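Local coordinates for protein serine--tRNA ligase (Pyrococcus horikoshii, PDB 2DQ0) that probably charges tRNA(Ser), and also tRNA(Sec), with serine at the expense of ATP, working as a class II homodimer whose N-terminal arm takes part in tRNA binding, at residues V428-V433 and K441-V446; K131-K136 and E153-K158. One frame throughout, in Å; residues are numbered along the deposited sequence.

Interaction 1 (V428-V433 and K441-V446); sequences VRIPKV and KEIVPV
Ile443 holds CG1 beside its backbone N and anti to its carbonyl carbon (chi1 -54°), where CG2 of Ile430 meets it at 4.4 Å. In Glu442, CG is turned between the backbone N and the carbonyl carbon (chi1 51°), and the chain runs on extended until OE1 lies 4.4 Å from Arg429 CG. Three backbone hydrogen bonds join the segments. Val428 and Ile443 form a hydrogen-bonded antiparallel pair, with Val428 N giving to Ile443 O at 2.9 Å and Ile443 N to Val428 O at 2.7 Å. Beyond the non-hydrogen-bonded pair Arg429 and Glu442, Ile430 N donates to Lys441 O at 2.8 Å, and CG2 of Ile430 stands 3.3 Å from that same oxygen and 3.6 Å from Glu442 CA. An alanine in place of Ile430 would probably open a gap beside Glu442 CA and leave Ile443 CG1 without its neighbour from the other segment. Val428 and Ile443 project from one face, where both meet Leu169 and Ile443 also touches helix 190-209. Arg429 and Glu442 share the opposite face, but their charged atoms do not touch. Trp435, in the connection, gives its NE1 to Ile430 O and forms a cation-pi contact with Lys441. This is a short two-stranded antiparallel sheet near the C-terminus, its strands joined by a loop bearing helix 435-438 instead of a tight turn.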
# COMPACT_ATOMS: atom_id res chain seq x y z
N VAL A 428 22.30 -2.30 20.20
CA VAL A 428 21.96 -3.47 19.42
C VAL A 428 22.98 -3.64 18.33
O VAL A 428 23.17 -2.76 17.51
CB VAL A 428 20.56 -3.32 18.84
CG1 VAL A 428 20.35 -4.32 17.70
CG2 VAL A 428 19.55 -3.55 19.93
N ARG A 429 23.66 -4.78 18.33
CA ARG A 429 24.67 -5.06 17.33
C ARG A 429 23.98 -5.62 16.11
O ARG A 429 23.05 -6.42 16.23
CB ARG A 429 25.72 -6.04 17.87
CG ARG A 429 26.54 -5.43 19.01
CD ARG A 429 27.60 -6.38 19.54
NE ARG A 429 28.89 -6.16 18.91
CZ ARG A 429 29.99 -6.87 19.18
NH1 ARG A 429 31.12 -6.60 18.55
NH2 ARG A 429 29.94 -7.85 20.07
N ILE A 430 24.39 -5.19 14.92
CA ILE A 430 23.75 -5.71 13.74
C ILE A 430 24.66 -6.75 13.09
O ILE A 430 25.86 -6.54 12.97
CB ILE A 430 23.29 -4.55 12.75
CG1 ILE A 430 24.12 -4.54 11.50
CG2 ILE A 430 23.31 -3.21 13.44
CD1 ILE A 430 23.52 -5.42 10.46
N PRO A 431 24.10 -7.90 12.70
CA PRO A 431 24.82 -9.02 12.07
C PRO A 431 25.75 -8.57 10.95
O PRO A 431 25.33 -7.81 10.07
CB PRO A 431 23.69 -9.90 11.52
CG PRO A 431 22.54 -9.61 12.44
CD PRO A 431 22.64 -8.13 12.70
N LYS A 432 26.99 -9.06 10.96
CA LYS A 432 27.99 -8.69 9.95
C LYS A 432 27.49 -8.77 8.50
O LYS A 432 27.81 -7.92 7.68
CB LYS A 432 29.26 -9.57 10.14
CG LYS A 432 29.72 -9.64 11.61
CD LYS A 432 30.77 -10.74 11.88
CE LYS A 432 30.96 -11.03 13.40
NZ LYS A 432 31.63 -9.94 14.17
N VAL A 433 26.70 -9.79 8.18
CA VAL A 433 26.20 -9.95 6.83
C VAL A 433 25.46 -8.71 6.32
O VAL A 433 25.44 -8.49 5.11
CB VAL A 433 25.21 -11.13 6.73
CG1 VAL A 433 25.09 -11.58 5.29
CG2 VAL A 433 25.66 -12.26 7.63
N LYS A 441 27.42 -0.62 12.18
CA LYS A 441 27.53 -2.00 12.67
C LYS A 441 26.69 -2.26 13.91
O LYS A 441 26.46 -3.40 14.29
CB LYS A 441 28.99 -2.34 12.97
CG LYS A 441 29.92 -2.27 11.77
CD LYS A 441 31.32 -2.75 12.13
CE LYS A 441 32.28 -2.55 10.99
NZ LYS A 441 32.32 -1.13 10.56
N GLU A 442 26.22 -1.19 14.53
CA GLU A 442 25.39 -1.33 15.71
C GLU A 442 24.51 -0.10 15.84
O GLU A 442 24.70 0.89 15.13
CB GLU A 442 26.27 -1.45 16.96
CG GLU A 442 27.33 -0.35 17.06
CD GLU A 442 28.07 -0.36 18.39
OE1 GLU A 442 28.48 -1.47 18.84
OE2 GLU A 442 28.25 0.73 18.99
N ILE A 443 23.53 -0.17 16.72
CA ILE A 443 22.66 0.97 16.94
C ILE A 443 22.74 1.28 18.42
O ILE A 443 22.43 0.43 19.25
CB ILE A 443 21.19 0.70 16.53
CG1 ILE A 443 21.14 0.20 15.08
CG2 ILE A 443 20.38 2.00 16.69
CD1 ILE A 443 19.80 -0.31 14.64
N VAL A 444 23.18 2.48 18.75
CA VAL A 444 23.30 2.86 20.15
C VAL A 444 22.14 3.70 20.66
O VAL A 444 21.48 4.42 19.90
CB VAL A 444 24.64 3.62 20.41
CG1 VAL A 444 25.78 2.85 19.76
CG2 VAL A 444 24.59 5.04 19.86
N PRO A 445 21.87 3.62 21.95
CA PRO A 445 20.78 4.39 22.54
C PRO A 445 21.03 5.87 22.38
O PRO A 445 22.18 6.30 22.31
CB PRO A 445 20.77 3.95 24.00
CG PRO A 445 22.12 3.48 24.23
CD PRO A 445 22.48 2.75 22.97
N VAL A 446 19.95 6.65 22.32
CA VAL A 446 20.06 8.09 22.18
C VAL A 446 20.00 8.67 23.58
O VAL A 446 19.56 8.00 24.51
CB VAL A 446 18.90 8.66 21.29
CG1 VAL A 446 18.85 7.88 20.01
CG2 VAL A 446 17.57 8.57 21.97

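Interaction 2 (K131-K136 and E153-K158); sequences KARVWK and EILEWK
In a beta-alpha-beta unit, strands 132-135 and 152-155 lie side by side and parallel, pairing Arg133 with Glu153, Val134 with Ile154 and Trp135 with Leu155. Glu153 N gives to Ala132 O at 2.7 Å, Val134 N to Glu153 O at 2.9 Å, and Leu155 N to Val134 O at 2.6 Å. At the start, Lys131 NZ reaches Glu153 OE1 at 3.3 Å, a salt bridge with a weak hydrogen bond. Arg133 CB rests 3.7 Å from Leu155 CD1, and its guanidinium, at 61° to the Trp157 ring plane, brings NH2 to 3.5 Å from Trp157 CZ2. Carbonyls of Asn420 and Gln422 bond to NH1 and NH2 of this arginine, which probably fixes the turn of the guanidinium. Beyond the strands, Lys158, with CG anti to its backbone N (chi1 -169°) and the rest extended, spans one face of the Trp135 indole. Its CG sits over the five-membered ring, 3.7 Å from the centroid, in a CH-pi contact, whereas NZ makes an off-centre cation-pi contact with the six-membered ring. Helix 139-146 connects the two strands and packs on them, Phe142 against Ala132 and Val134 and Leu139 against Ile154, as in a beta-alpha-beta crossover between adjacent parallel strands.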
# COMPACT_ATOMS: atom_id res chain seq x y z
N LYS A 131 22.61 -20.61 19.19
CA LYS A 131 22.84 -20.56 20.64
C LYS A 131 22.02 -19.43 21.26
O LYS A 131 22.41 -18.26 21.24
CB LYS A 131 24.31 -20.33 20.94
CG LYS A 131 24.63 -20.16 22.42
CD LYS A 131 26.14 -20.11 22.62
CE LYS A 131 26.54 -20.03 24.09
NZ LYS A 131 28.02 -19.91 24.24
N ALA A 132 20.88 -19.82 21.81
CA ALA A 132 19.95 -18.90 22.44
C ALA A 132 20.46 -18.26 23.70
O ALA A 132 21.12 -18.89 24.53
CB ALA A 132 18.64 -19.62 22.73
N ARG A 133 20.14 -16.99 23.85
CA ARG A 133 20.51 -16.25 25.04
C ARG A 133 19.22 -16.20 25.85
O ARG A 133 18.28 -15.50 25.49
CB ARG A 133 21.01 -14.87 24.65
CG ARG A 133 22.22 -14.95 23.70
CD ARG A 133 22.61 -13.59 23.10
NE ARG A 133 22.96 -12.61 24.11
CZ ARG A 133 22.80 -11.29 23.95
NH1 ARG A 133 22.29 -10.82 22.81
NH2 ARG A 133 23.13 -10.45 24.92
N VAL A 134 19.18 -16.97 26.93
CA VAL A 134 18.03 -17.08 27.81
C VAL A 134 18.19 -16.39 29.17
O VAL A 134 19.21 -16.51 29.84
CB VAL A 134 17.69 -18.57 28.10
CG1 VAL A 134 16.38 -18.68 28.88
CG2 VAL A 134 17.63 -19.37 26.78
N TRP A 135 17.14 -15.68 29.57
CA TRP A 135 17.11 -15.02 30.87
C TRP A 135 16.91 -16.11 31.93
O TRP A 135 16.14 -17.05 31.70
CB TRP A 135 15.93 -14.08 30.95
CG TRP A 135 15.76 -13.44 32.28
CD1 TRP A 135 16.72 -12.79 33.03
CD2 TRP A 135 14.52 -13.21 32.96
NE1 TRP A 135 16.14 -12.17 34.11
CE2 TRP A 135 14.79 -12.41 34.10
CE3 TRP A 135 13.19 -13.60 32.70
CZ2 TRP A 135 13.78 -11.99 34.99
CZ3 TRP A 135 12.17 -13.18 33.59
CH2 TRP A 135 12.48 -12.37 34.72
N LYS A 136 17.57 -15.97 33.08
CA LYS A 136 17.43 -16.97 34.14
C LYS A 136 15.95 -17.29 34.40
O LYS A 136 15.61 -18.44 34.65
CB LYS A 136 18.10 -16.50 35.44
CG LYS A 136 18.01 -17.50 36.60
CD LYS A 136 18.71 -16.96 37.83
CE LYS A 136 18.51 -17.86 39.03
NZ LYS A 136 18.85 -17.19 40.33
N GLU A 153 22.90 -20.05 26.17
CA GLU A 153 23.70 -19.34 27.15
C GLU A 153 22.72 -18.64 28.10
O GLU A 153 21.71 -18.10 27.66
CB GLU A 153 24.56 -18.33 26.41
CG GLU A 153 25.44 -17.44 27.24
CD GLU A 153 26.32 -16.57 26.37
OE1 GLU A 153 27.28 -17.10 25.75
OE2 GLU A 153 26.05 -15.34 26.29
N ILE A 154 23.01 -18.66 29.39
CA ILE A 154 22.15 -18.02 30.37
C ILE A 154 22.59 -16.59 30.51
O ILE A 154 23.78 -16.30 30.58
CB ILE A 154 22.25 -18.69 31.75
CG1 ILE A 154 21.67 -20.10 31.67
CG2 ILE A 154 21.52 -17.84 32.80
CD1 ILE A 154 20.23 -20.15 31.23
N LEU A 155 21.62 -15.68 30.55
CA LEU A 155 21.92 -14.27 30.68
C LEU A 155 21.71 -13.80 32.09
O LEU A 155 20.73 -14.18 32.76
CB LEU A 155 21.03 -13.43 29.77
CG LEU A 155 21.16 -13.57 28.25
CD1 LEU A 155 19.93 -12.91 27.61
CD2 LEU A 155 22.45 -12.95 27.77
N GLU A 156 22.65 -12.95 32.52
CA GLU A 156 22.63 -12.34 33.84
C GLU A 156 21.41 -11.42 33.95
O GLU A 156 20.40 -11.74 34.61
CB GLU A 156 23.89 -11.49 34.04
CG GLU A 156 25.23 -12.22 33.95
CD GLU A 156 25.87 -12.13 32.57
OE1 GLU A 156 27.12 -12.25 32.50
OE2 GLU A 156 25.14 -11.94 31.57
N TRP A 157 21.55 -10.27 33.29
CA TRP A 157 20.55 -9.22 33.25
C TRP A 157 19.31 -9.66 32.49
O TRP A 157 19.33 -10.64 31.75
CB TRP A 157 21.15 -7.99 32.58
CG TRP A 157 21.91 -8.32 31.33
CD1 TRP A 157 23.10 -8.97 31.25
CD2 TRP A 157 21.50 -8.05 29.99
NE1 TRP A 157 23.48 -9.12 29.93
CE2 TRP A 157 22.51 -8.56 29.14
CE3 TRP A 157 20.39 -7.42 29.43
CZ2 TRP A 157 22.44 -8.46 27.75
CZ3 TRP A 157 20.32 -7.32 28.05
CH2 TRP A 157 21.34 -7.84 27.23
N LYS A 158 18.22 -8.92 32.67
CA LYS A 158 17.00 -9.28 31.97
C LYS A 158 16.94 -8.62 30.57
O LYS A 158 16.98 -7.40 30.45
CB LYS A 158 15.77 -8.88 32.79
CG LYS A 158 14.51 -9.47 32.22
CD LYS A 158 13.30 -9.14 33.04
CE LYS A 158 12.06 -9.72 32.36
NZ LYS A 158 10.78 -9.33 33.01

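How the interactions relate
Interaction 2 comes first along the chain, and interaction 1 follows close to the C-terminus. Their centres are 19 Å apart and their nearest atoms about 8 Å, so they do not touch. Neither strand pair, one parallel and one antiparallel, belongs to the large mixed sheet, although 132-135 packs on Trp361 of its strand 354-362. What they share is the end of helix 410-420 and the loop after it: Arg133 bonds to the carbonyls of Asn420 and Gln422, and residues 428-433 meet Ile417, Leu418 and His421. Away from the serine and ATP sites, the two small sheets thus tie an early chain segment to the C-terminal part, and neither touches the other subunit.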